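Local coordinates for hypothetical protein PH1789 (Pyrococcus horikoshii, PDB 1WR2) that is of unknown function but belongs to the ATP-grasp family of alpha/beta proteins, at residues M1-E10 against V201-K209; V156-I167 against I187-S198. All coordinates share one frame; numbering follows the deposited sequence.

Interaction 1: M1-E10 against V201-K209; sequences MKEEAVRVIE and VDDLKDYIK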
loop_
_atom_site.group_PDB
_atom_site.type_symbol
_atom_site.label_atom_id
_atom_site.label_comp_id
_atom_site.label_asym_id
_atom_site.label_seq_id
_atom_site.Cartn_x
_atom_site.Cartn_y
_atom_site.Cartn_z
ATOM N N MET A 1 -3.962 -10.007 -18.327
ATOM C CA MET A 1 -3.297 -8.813 -17.732
ATOM C C MET A 1 -4.162 -7.567 -17.898
ATOM O O MET A 1 -4.286 -7.044 -19.006
ATOM C CB MET A 1 -1.940 -8.577 -18.405
ATOM C CG MET A 1 -0.920 -9.680 -18.169
ATOM S SD MET A 1 0.694 -9.356 -18.939
ATOM C CE MET A 1 1.029 -10.942 -19.711
ATOM N N LYS A 2 -4.764 -7.096 -16.806
ATOM C CA LYS A 2 -5.597 -5.898 -16.865
ATOM C C LYS A 2 -4.777 -4.787 -17.518
ATOM O O LYS A 2 -3.719 -4.402 -17.020
ATOM C CB LYS A 2 -6.031 -5.477 -15.459
ATOM C CG LYS A 2 -6.766 -4.147 -15.419
ATOM C CD LYS A 2 -8.092 -4.219 -16.159
ATOM C CE LYS A 2 -8.654 -2.826 -16.405
ATOM N NZ LYS A 2 -8.787 -2.040 -15.146
ATOM N N GLU A 3 -5.273 -4.279 -18.641
ATOM C CA GLU A 3 -4.577 -3.240 -19.385
ATOM C C GLU A 3 -4.170 -2.016 -18.572
ATOM O O GLU A 3 -3.044 -1.538 -18.696
ATOM C CB GLU A 3 -5.419 -2.803 -20.589
ATOM C CG GLU A 3 -4.680 -1.869 -21.540
ATOM C CD GLU A 3 -3.292 -2.386 -21.901
ATOM O OE1 GLU A 3 -3.189 -3.535 -22.388
ATOM O OE2 GLU A 3 -2.305 -1.643 -21.697
ATOM N N GLU A 4 -5.076 -1.505 -17.744
ATOM C CA GLU A 4 -4.771 -0.327 -16.934
ATOM C C GLU A 4 -3.497 -0.515 -16.111
ATOM O O GLU A 4 -2.696 0.409 -15.973
ATOM C CB GLU A 4 -5.951 -0.005 -16.011
ATOM C CG GLU A 4 -5.728 1.187 -15.074
ATOM C CD GLU A 4 -5.228 2.437 -15.789
ATOM O OE1 GLU A 4 -5.708 2.728 -16.908
ATOM O OE2 GLU A 4 -4.363 3.142 -15.222
ATOM N N ALA A 5 -3.311 -1.716 -15.574
ATOM C CA ALA A 5 -2.132 -2.015 -14.769
ATOM C C ALA A 5 -0.879 -1.986 -15.632
ATOM O O ALA A 5 0.119 -1.372 -15.267
ATOM C CB ALA A 5 -2.281 -3.388 -14.101
ATOM N N VAL A 6 -0.941 -2.654 -16.780
ATOM C CA VAL A 6 0.190 -2.706 -17.700
ATOM C C VAL A 6 0.527 -1.305 -18.200
ATOM O O VAL A 6 1.680 -1.000 -18.506
ATOM C CB VAL A 6 -0.122 -3.612 -18.924
ATOM C CG1 VAL A 6 1.039 -3.578 -19.911
ATOM C CG2 VAL A 6 -0.377 -5.039 -18.466
ATOM N N ARG A 7 -0.491 -0.457 -18.271
ATOM C CA ARG A 7 -0.324 0.912 -18.742
ATOM C C ARG A 7 0.495 1.718 -17.737
ATOM O O ARG A 7 1.514 2.318 -18.084
ATOM C CB ARG A 7 -1.693 1.565 -18.929
ATOM C CG ARG A 7 -1.708 2.728 -19.914
ATOM C CD ARG A 7 -2.667 3.807 -19.449
ATOM N NE ARG A 7 -2.072 4.598 -18.375
ATOM C CZ ARG A 7 -2.757 5.383 -17.550
ATOM N NH1 ARG A 7 -4.073 5.481 -17.667
ATOM N NH2 ARG A 7 -2.122 6.075 -16.613
ATOM N N VAL A 8 0.045 1.722 -16.486
ATOM C CA VAL A 8 0.739 2.450 -15.435
ATOM C C VAL A 8 2.157 1.907 -15.291
ATOM O O VAL A 8 3.109 2.672 -15.136
ATOM C CB VAL A 8 -0.010 2.325 -14.088
ATOM C CG1 VAL A 8 0.637 3.219 -13.044
ATOM C CG2 VAL A 8 -1.473 2.702 -14.273
ATOM N N ILE A 9 2.299 0.586 -15.353
ATOM C CA ILE A 9 3.614 -0.040 -15.240
ATOM C C ILE A 9 4.535 0.399 -16.381
ATOM O O ILE A 9 5.649 0.876 -16.144
ATOM C CB ILE A 9 3.499 -1.581 -15.239
ATOM C CG1 ILE A 9 2.868 -2.052 -13.925
ATOM C CG2 ILE A 9 4.867 -2.205 -15.421
ATOM C CD1 ILE A 9 2.625 -3.545 -13.851
ATOM N N GLU A 10 4.073 0.238 -17.617
ATOM C CA GLU A 10 4.868 0.629 -18.780
ATOM C C GLU A 10 5.325 2.080 -18.659
ATOM O O GLU A 10 6.502 2.397 -18.857
ATOM C CB GLU A 10 4.053 0.464 -20.069
ATOM C CG GLU A 10 3.920 -0.968 -20.575
ATOM C CD GLU A 10 5.269 -1.634 -20.822
ATOM O OE1 GLU A 10 6.217 -0.937 -21.245
ATOM O OE2 GLU A 10 5.377 -2.861 -20.608
ATOM N N VAL A 201 -0.246 -10.612 -9.417
ATOM C CA VAL A 201 1.147 -11.024 -9.568
ATOM C C VAL A 201 1.341 -12.079 -10.658
ATOM O O VAL A 201 2.311 -12.022 -11.421
ATOM C CB VAL A 201 1.703 -11.560 -8.232
ATOM C CG1 VAL A 201 3.158 -11.997 -8.397
ATOM C CG2 VAL A 201 1.585 -10.474 -7.166
ATOM N N ASP A 202 0.426 -13.038 -10.729
ATOM C CA ASP A 202 0.523 -14.084 -11.742
ATOM C C ASP A 202 0.440 -13.424 -13.128
ATOM O O ASP A 202 1.248 -13.700 -14.011
ATOM C CB ASP A 202 -0.603 -15.103 -11.528
ATOM C CG ASP A 202 -0.421 -16.373 -12.352
ATOM O OD1 ASP A 202 0.721 -16.845 -12.492
ATOM O OD2 ASP A 202 -1.434 -16.910 -12.842
ATOM N N ASP A 203 -0.524 -12.526 -13.301
ATOM C CA ASP A 203 -0.698 -11.813 -14.565
ATOM C C ASP A 203 0.526 -11.002 -14.946
ATOM O O ASP A 203 0.972 -11.023 -16.097
ATOM C CB ASP A 203 -1.876 -10.852 -14.469
ATOM C CG ASP A 203 -3.189 -11.520 -14.729
ATOM O OD1 ASP A 203 -3.230 -12.769 -14.742
ATOM O OD2 ASP A 203 -4.180 -10.794 -14.915
ATOM N N LEU A 204 1.063 -10.284 -13.965
ATOM C CA LEU A 204 2.204 -9.413 -14.185
ATOM C C LEU A 204 3.543 -9.979 -13.736
ATOM O O LEU A 204 4.469 -9.215 -13.461
ATOM C CB LEU A 204 1.953 -8.089 -13.465
ATOM C CG LEU A 204 0.566 -7.464 -13.659
ATOM C CD1 LEU A 204 0.383 -6.331 -12.660
ATOM C CD2 LEU A 204 0.406 -6.964 -15.086
ATOM N N LYS A 205 3.666 -11.303 -13.668
ATOM C CA LYS A 205 4.920 -11.895 -13.215
ATOM C C LYS A 205 6.182 -11.449 -13.953
ATOM O O LYS A 205 7.273 -11.466 -13.380
ATOM C CB LYS A 205 4.833 -13.428 -13.204
ATOM C CG LYS A 205 4.458 -14.086 -14.510
ATOM C CD LYS A 205 4.547 -15.600 -14.353
ATOM C CE LYS A 205 3.882 -16.332 -15.507
ATOM N NZ LYS A 205 2.399 -16.130 -15.510
ATOM N N ASP A 206 6.056 -11.038 -15.211
ATOM C CA ASP A 206 7.237 -10.588 -15.944
ATOM C C ASP A 206 7.537 -9.117 -15.669
ATOM O O ASP A 206 8.617 -8.619 -15.999
ATOM C CB ASP A 206 7.054 -10.803 -17.449
ATOM C CG ASP A 206 7.150 -12.262 -17.840
ATOM O OD1 ASP A 206 8.168 -12.901 -17.499
ATOM O OD2 ASP A 206 6.209 -12.769 -18.488
ATOM N N TYR A 207 6.580 -8.431 -15.054
ATOM C CA TYR A 207 6.727 -7.016 -14.737
ATOM C C TYR A 207 7.213 -6.733 -13.320
ATOM O O TYR A 207 8.170 -5.982 -13.116
ATOM C CB TYR A 207 5.394 -6.292 -14.926
ATOM C CG TYR A 207 4.915 -6.215 -16.353
ATOM C CD1 TYR A 207 5.586 -5.434 -17.295
ATOM C CD2 TYR A 207 3.786 -6.920 -16.763
ATOM C CE1 TYR A 207 5.142 -5.357 -18.610
ATOM C CE2 TYR A 207 3.335 -6.851 -18.076
ATOM C CZ TYR A 207 4.015 -6.069 -18.992
ATOM O OH TYR A 207 3.565 -6.001 -20.291
ATOM N N ILE A 208 6.535 -7.337 -12.349
ATOM C CA ILE A 208 6.827 -7.128 -10.934
ATOM C C ILE A 208 7.895 -8.025 -10.303
ATOM O O ILE A 208 7.846 -9.250 -10.408
ATOM C CB ILE A 208 5.523 -7.261 -10.115
ATOM C CG1 ILE A 208 4.479 -6.303 -10.683
ATOM C CG2 ILE A 208 5.783 -6.983 -8.629
ATOM C CD1 ILE A 208 3.070 -6.595 -10.225
ATOM N N LYS A 209 8.865 -7.393 -9.651
ATOM C CA LYS A 209 9.930 -8.115 -8.961
ATOM C C LYS A 209 9.414 -8.431 -7.559
ATOM O O LYS A 209 9.443 -9.582 -7.114
ATOM C CB LYS A 209 11.182 -7.243 -8.873
ATOM C CG LYS A 209 12.361 -7.877 -8.159
ATOM C CD LYS A 209 13.559 -6.920 -8.166
ATOM C CE LYS A 209 14.798 -7.537 -7.527
ATOM N NZ LYS A 209 14.589 -7.817 -6.082
#
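The carboxylate of D203 meets the start of the chain: OD2 lies 3.5 Å from the amino nitrogen N of M1, a salt bridge. The same OD2 is hydrogen-bonded to the hydroxyl of Y32, and OD1 of D203 pairs with K199. The D203 carboxylate thus has three partners, two positive groups and one hydroxyl.

The side chain of M1 runs past the end of helix 187-203. Its CG sits 3.1 Å from the carbonyl O of D203, a close carbon-to-oxygen approach. CG lies anti to the carbonyl carbon of M1 (chi1 -65°), and with chi2 extended (-178°) the sulfur is carried to the rim of the Y207 ring. SD is 3.7 Å from CE2 of Y207 and close to the ring plane, an edge-on Met-aromatic contact.

Other parts of the Y207 ring meet helix 3-14. The CG2 methyl of I9 comes obliquely to within 3.8 Å of CD1 of Y207. CG1 of V6 lies 3.5 Å from OH of Y207. On the rim near CE1, the E10 carboxylate oxygen OE2 approaches to 3.2 Å from that carbon, with carboxylate and ring planes 77° apart. Such an approach is consistent with a weak attraction between the oxygen and the positive rim of the ring.

L204 lies deeper. Its CD1 is 3.8 Å from CD1 of I9, and its CD2 touches CG2 of V6. A5 adds its CB to this largely buried patch. L204 also rests on V28 of helix 22-30, and I9 on L234.

The chemistry is therefore mixed. The aliphatic patch joins helix 3-14 to the turn after helix 187-203, while the exposed M1 meets D203 through a charge pair that would need a protonated amino terminus.

Interaction 2: V156-I167 against I187-S198; sequences VPITEKDARKMI and IDAIVDMLLKVS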
loop_
_atom_site.group_PDB
_atom_site.type_symbol
_atom_site.label_atom_id
_atom_site.label_comp_id
_atom_site.label_asym_id
_atom_site.label_seq_id
_atom_site.Cartn_x
_atom_site.Cartn_y
_atom_site.Cartn_z
ATOM N N VAL A 156 2.804 -18.347 -5.794
ATOM C CA VAL A 156 1.761 -17.764 -6.622
ATOM C C VAL A 156 1.725 -18.553 -7.937
ATOM O O VAL A 156 2.769 -18.890 -8.486
ATOM C CB VAL A 156 2.080 -16.278 -6.909
ATOM C CG1 VAL A 156 1.059 -15.689 -7.869
ATOM C CG2 VAL A 156 2.100 -15.500 -5.598
ATOM N N PRO A 157 0.525 -18.852 -8.464
ATOM C CA PRO A 157 -0.814 -18.530 -7.963
ATOM C C PRO A 157 -1.276 -19.447 -6.842
ATOM O O PRO A 157 -0.932 -20.629 -6.805
ATOM C CB PRO A 157 -1.680 -18.674 -9.206
ATOM C CG PRO A 157 -1.053 -19.870 -9.862
ATOM C CD PRO A 157 0.435 -19.563 -9.756
ATOM N N ILE A 158 -2.065 -18.898 -5.928
ATOM C CA ILE A 158 -2.579 -19.678 -4.812
ATOM C C ILE A 158 -4.067 -19.932 -5.021
ATOM O O ILE A 158 -4.730 -19.215 -5.769
ATOM C CB ILE A 158 -2.406 -18.934 -3.468
ATOM C CG1 ILE A 158 -3.216 -17.632 -3.489
ATOM C CG2 ILE A 158 -0.929 -18.642 -3.216
ATOM C CD1 ILE A 158 -3.160 -16.839 -2.197
ATOM N N THR A 159 -4.583 -20.962 -4.360
ATOM C CA THR A 159 -5.996 -21.286 -4.445
ATOM C C THR A 159 -6.637 -20.731 -3.187
ATOM O O THR A 159 -5.933 -20.280 -2.276
ATOM C CB THR A 159 -6.209 -22.810 -4.508
ATOM O OG1 THR A 159 -5.557 -23.426 -3.393
ATOM C CG2 THR A 159 -5.624 -23.371 -5.801
ATOM N N GLU A 160 -7.964 -20.740 -3.129
ATOM C CA GLU A 160 -8.636 -20.228 -1.946
ATOM C C GLU A 160 -8.240 -21.071 -0.744
ATOM O O GLU A 160 -8.175 -20.571 0.380
ATOM C CB GLU A 160 -10.156 -20.251 -2.111
ATOM C CG GLU A 160 -10.863 -19.774 -0.857
ATOM C CD GLU A 160 -12.361 -19.712 -1.005
ATOM O OE1 GLU A 160 -13.033 -19.376 -0.007
ATOM O OE2 GLU A 160 -12.868 -19.990 -2.112
ATOM N N LYS A 161 -7.982 -22.353 -0.983
ATOM C CA LYS A 161 -7.567 -23.255 0.090
ATOM C C LYS A 161 -6.246 -22.750 0.663
ATOM O O LYS A 161 -6.078 -22.672 1.885
ATOM C CB LYS A 161 -7.386 -24.680 -0.440
ATOM C CG LYS A 161 -6.690 -25.622 0.538
ATOM C CD LYS A 161 -6.446 -26.994 -0.080
ATOM C CE LYS A 161 -7.758 -27.659 -0.478
ATOM N NZ LYS A 161 -8.649 -27.870 0.700
ATOM N N ASP A 162 -5.310 -22.415 -0.225
ATOM C CA ASP A 162 -4.009 -21.893 0.191
ATOM C C ASP A 162 -4.205 -20.649 1.054
ATOM O O ASP A 162 -3.613 -20.522 2.135
ATOM C CB ASP A 162 -3.158 -21.504 -1.021
ATOM C CG ASP A 162 -2.688 -22.698 -1.826
ATOM O OD1 ASP A 162 -2.487 -23.784 -1.240
ATOM O OD2 ASP A 162 -2.498 -22.537 -3.051
ATOM N N ALA A 163 -5.044 -19.739 0.563
ATOM C CA ALA A 163 -5.333 -18.480 1.247
ATOM C C ALA A 163 -5.892 -18.645 2.653
ATOM O O ALA A 163 -5.398 -18.030 3.596
ATOM C CB ALA A 163 -6.294 -17.647 0.408
ATOM N N ARG A 164 -6.928 -19.461 2.805
ATOM C CA ARG A 164 -7.520 -19.657 4.128
ATOM C C ARG A 164 -6.539 -20.382 5.034
ATOM O O ARG A 164 -6.453 -20.107 6.231
ATOM C CB ARG A 164 -8.828 -20.453 4.020
ATOM C CG ARG A 164 -9.904 -19.698 3.275
ATOM C CD ARG A 164 -11.205 -20.464 3.155
ATOM N NE ARG A 164 -12.174 -19.657 2.424
ATOM C CZ ARG A 164 -12.719 -18.537 2.892
ATOM N NH1 ARG A 164 -12.404 -18.095 4.105
ATOM N NH2 ARG A 164 -13.548 -17.838 2.129
ATOM N N LYS A 165 -5.783 -21.296 4.441
ATOM C CA LYS A 165 -4.804 -22.075 5.171
ATOM C C LYS A 165 -3.636 -21.209 5.670
ATOM O O LYS A 165 -3.299 -21.250 6.853
ATOM C CB LYS A 165 -4.301 -23.203 4.268
ATOM C CG LYS A 165 -3.510 -24.300 4.962
ATOM C CD LYS A 165 -3.235 -25.439 3.979
ATOM C CE LYS A 165 -2.301 -26.496 4.552
ATOM N NZ LYS A 165 -1.989 -27.541 3.539
ATOM N N MET A 166 -3.027 -20.417 4.789
ATOM C CA MET A 166 -1.896 -19.591 5.219
ATOM C C MET A 166 -2.310 -18.547 6.259
ATOM O O MET A 166 -1.478 -18.049 7.014
ATOM C CB MET A 166 -1.216 -18.920 4.017
ATOM C CG MET A 166 -2.021 -17.858 3.314
ATOM S SD MET A 166 -1.237 -17.374 1.758
ATOM C CE MET A 166 0.272 -16.591 2.358
ATOM N N ILE A 167 -3.597 -18.224 6.307
ATOM C CA ILE A 167 -4.074 -17.264 7.288
ATOM C C ILE A 167 -4.145 -17.957 8.647
ATOM O O ILE A 167 -3.860 -17.357 9.684
ATOM C CB ILE A 167 -5.482 -16.729 6.935
ATOM C CG1 ILE A 167 -5.441 -15.972 5.602
ATOM C CG2 ILE A 167 -5.973 -15.799 8.041
ATOM C CD1 ILE A 167 -6.804 -15.420 5.170
ATOM N N ILE A 187 -12.014 -12.306 8.077
ATOM C CA ILE A 187 -11.141 -13.265 7.407
ATOM C C ILE A 187 -11.398 -13.372 5.912
ATOM O O ILE A 187 -10.460 -13.388 5.115
ATOM C CB ILE A 187 -11.300 -14.675 8.008
ATOM C CG1 ILE A 187 -11.073 -14.624 9.522
ATOM C CG2 ILE A 187 -10.324 -15.636 7.346
ATOM C CD1 ILE A 187 -9.729 -14.088 9.921
ATOM N N ASP A 188 -12.669 -13.467 5.538
ATOM C CA ASP A 188 -13.051 -13.576 4.131
ATOM C C ASP A 188 -12.498 -12.411 3.316
ATOM O O ASP A 188 -12.141 -12.563 2.142
ATOM C CB ASP A 188 -14.575 -13.618 4.012
ATOM C CG ASP A 188 -15.165 -14.897 4.577
ATOM O OD1 ASP A 188 -14.868 -15.235 5.742
ATOM O OD2 ASP A 188 -15.931 -15.565 3.852
ATOM N N ALA A 189 -12.440 -11.242 3.942
ATOM C CA ALA A 189 -11.916 -10.061 3.279
ATOM C C ALA A 189 -10.421 -10.278 3.042
ATOM O O ALA A 189 -9.885 -9.930 1.992
ATOM C CB ALA A 189 -12.145 -8.831 4.149
ATOM N N ILE A 190 -9.746 -10.865 4.020
ATOM C CA ILE A 190 -8.322 -11.120 3.859
ATOM C C ILE A 190 -8.122 -12.136 2.747
ATOM O O ILE A 190 -7.247 -11.979 1.903
ATOM C CB ILE A 190 -7.695 -11.660 5.142
ATOM C CG1 ILE A 190 -7.929 -10.669 6.283
ATOM C CG2 ILE A 190 -6.203 -11.881 4.922
ATOM C CD1 ILE A 190 -7.448 -11.149 7.625
ATOM N N VAL A 191 -8.939 -13.184 2.750
ATOM C CA VAL A 191 -8.840 -14.215 1.727
ATOM C C VAL A 191 -9.007 -13.610 0.337
ATOM O O VAL A 191 -8.305 -13.983 -0.603
ATOM C CB VAL A 191 -9.919 -15.300 1.937
ATOM C CG1 VAL A 191 -9.970 -16.223 0.737
ATOM C CG2 VAL A 191 -9.617 -16.086 3.201
ATOM N N ASP A 192 -9.942 -12.675 0.209
ATOM C CA ASP A 192 -10.184 -12.029 -1.072
ATOM C C ASP A 192 -8.961 -11.212 -1.513
ATOM O O ASP A 192 -8.596 -11.224 -2.693
ATOM C CB ASP A 192 -11.424 -11.134 -0.990
ATOM C CG ASP A 192 -11.839 -10.583 -2.348
ATOM O OD1 ASP A 192 -12.102 -11.392 -3.268
ATOM O OD2 ASP A 192 -11.903 -9.346 -2.493
ATOM N N MET A 193 -8.321 -10.516 -0.575
ATOM C CA MET A 193 -7.138 -9.728 -0.923
ATOM C C MET A 193 -5.997 -10.612 -1.390
ATOM O O MET A 193 -5.334 -10.313 -2.378
ATOM C CB MET A 193 -6.663 -8.896 0.256
ATOM C CG MET A 193 -7.388 -7.579 0.402
ATOM S SD MET A 193 -6.571 -6.537 1.622
ATOM C CE MET A 193 -7.224 -7.261 3.132
ATOM N N LEU A 194 -5.767 -11.709 -0.679
ATOM C CA LEU A 194 -4.700 -12.628 -1.052
ATOM C C LEU A 194 -4.909 -13.183 -2.465
ATOM O O LEU A 194 -3.960 -13.296 -3.245
ATOM C CB LEU A 194 -4.618 -13.775 -0.033
ATOM C CG LEU A 194 -3.970 -13.476 1.328
ATOM C CD1 LEU A 194 -4.254 -14.639 2.292
ATOM C CD2 LEU A 194 -2.452 -13.260 1.145
ATOM N N LEU A 195 -6.150 -13.534 -2.796
ATOM C CA LEU A 195 -6.439 -14.084 -4.123
ATOM C C LEU A 195 -6.274 -13.025 -5.208
ATOM O O LEU A 195 -5.782 -13.313 -6.294
ATOM C CB LEU A 195 -7.855 -14.677 -4.171
ATOM C CG LEU A 195 -8.121 -15.919 -3.308
ATOM C CD1 LEU A 195 -9.575 -16.333 -3.476
ATOM C CD2 LEU A 195 -7.194 -17.069 -3.712
ATOM N N LYS A 196 -6.689 -11.797 -4.916
ATOM C CA LYS A 196 -6.548 -10.722 -5.884
ATOM C C LYS A 196 -5.072 -10.390 -6.093
ATOM O O LYS A 196 -4.636 -10.156 -7.218
ATOM C CB LYS A 196 -7.344 -9.490 -5.430
ATOM C CG LYS A 196 -8.852 -9.634 -5.697
ATOM C CD LYS A 196 -9.669 -8.461 -5.172
ATOM C CE LYS A 196 -11.118 -8.568 -5.661
ATOM N NZ LYS A 196 -12.065 -7.821 -4.793
ATOM N N VAL A 197 -4.285 -10.374 -5.024
ATOM C CA VAL A 197 -2.860 -10.098 -5.202
ATOM C C VAL A 197 -2.217 -11.221 -6.000
ATOM O O VAL A 197 -1.363 -10.984 -6.859
ATOM C CB VAL A 197 -2.124 -9.970 -3.845
ATOM C CG1 VAL A 197 -0.607 -9.930 -4.072
ATOM C CG2 VAL A 197 -2.585 -8.710 -3.135
ATOM N N SER A 198 -2.629 -12.452 -5.706
ATOM C CA SER A 198 -2.106 -13.627 -6.395
ATOM C C SER A 198 -2.365 -13.509 -7.897
ATOM O O SER A 198 -1.491 -13.786 -8.711
ATOM C CB SER A 198 -2.780 -14.891 -5.838
ATOM O OG SER A 198 -2.336 -16.065 -6.490
#
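S198 and I158 share the hydrogen bond that joins the two segments. The backbone N of I158 donates to OG of S198 over 2.9 Å, with a nearly straight N-H...O angle of 163°. OG stands anti to the backbone N of S198 (chi1 179°), which turns it toward the chain that follows the cis peptide before P157. CA of P157 and CG1 of I158 also press on this hydroxyl.

The next backbone N, of T159, is taken by OD2 of D162 at 2.9 Å. D162 N returns a weak bond to OG1 of T159. The pair makes a capping box at the start of helix 160-168.

Charges collect at the outer margin. R164 grips E160 side-on, with NE and NH2 both bonded, at bent angles, to OE1; NE lies 2.6 Å from OE1 of E160. This oxygen lies close to the guanidinium plane. D188 adds only a long salt bridge, its OD2 3.7 Å from NH2 of R164. Meanwhile CG2 of V191 lies over one face of the guanidinium, toward its rim.

Beneath these charges the packing is apolar. I167 is a knob set among I187, I190, V191 and L194. Its CD1 is 3.5 Å from CG2 of V191, a tight pair. V191 in turn is a knob among E160, A163, R164 and I167. CD1 of L194 touches CB of A163 and CG of M166. CD2 of L195 covers the turn into the helix, lying 3.7 Å from the O of T159.

The axes of 160-167 and 187-198 approach to 9.1 Å, with 126° between their N-to-C directions. Here I190 and L194 also rest on strands of the six-stranded sheet. This is knobs-into-holes packing of two helices in the alpha/beta architecture of an ATP-grasp protein.

In the fold
Helix 187-203 is common to both contacts. Interaction 2 uses most of its length, and interaction 1 uses its C-terminal end and the turn into strand 208-218. Their centres lie about 19 Å apart, yet the two meet directly. OD1 of D202 is 3.9 Å from CD of P157, and CG1 of V156 is 4.0 Å from N of D202. The helix lies against the six-stranded antiparallel sheet. Interaction 2 adds helix 160-168 to its flank, while interaction 1 brings in the amino terminus and helix 3-14. Both contacts are partly buried, with centres about 16 and 17 Å from the centre of the chain.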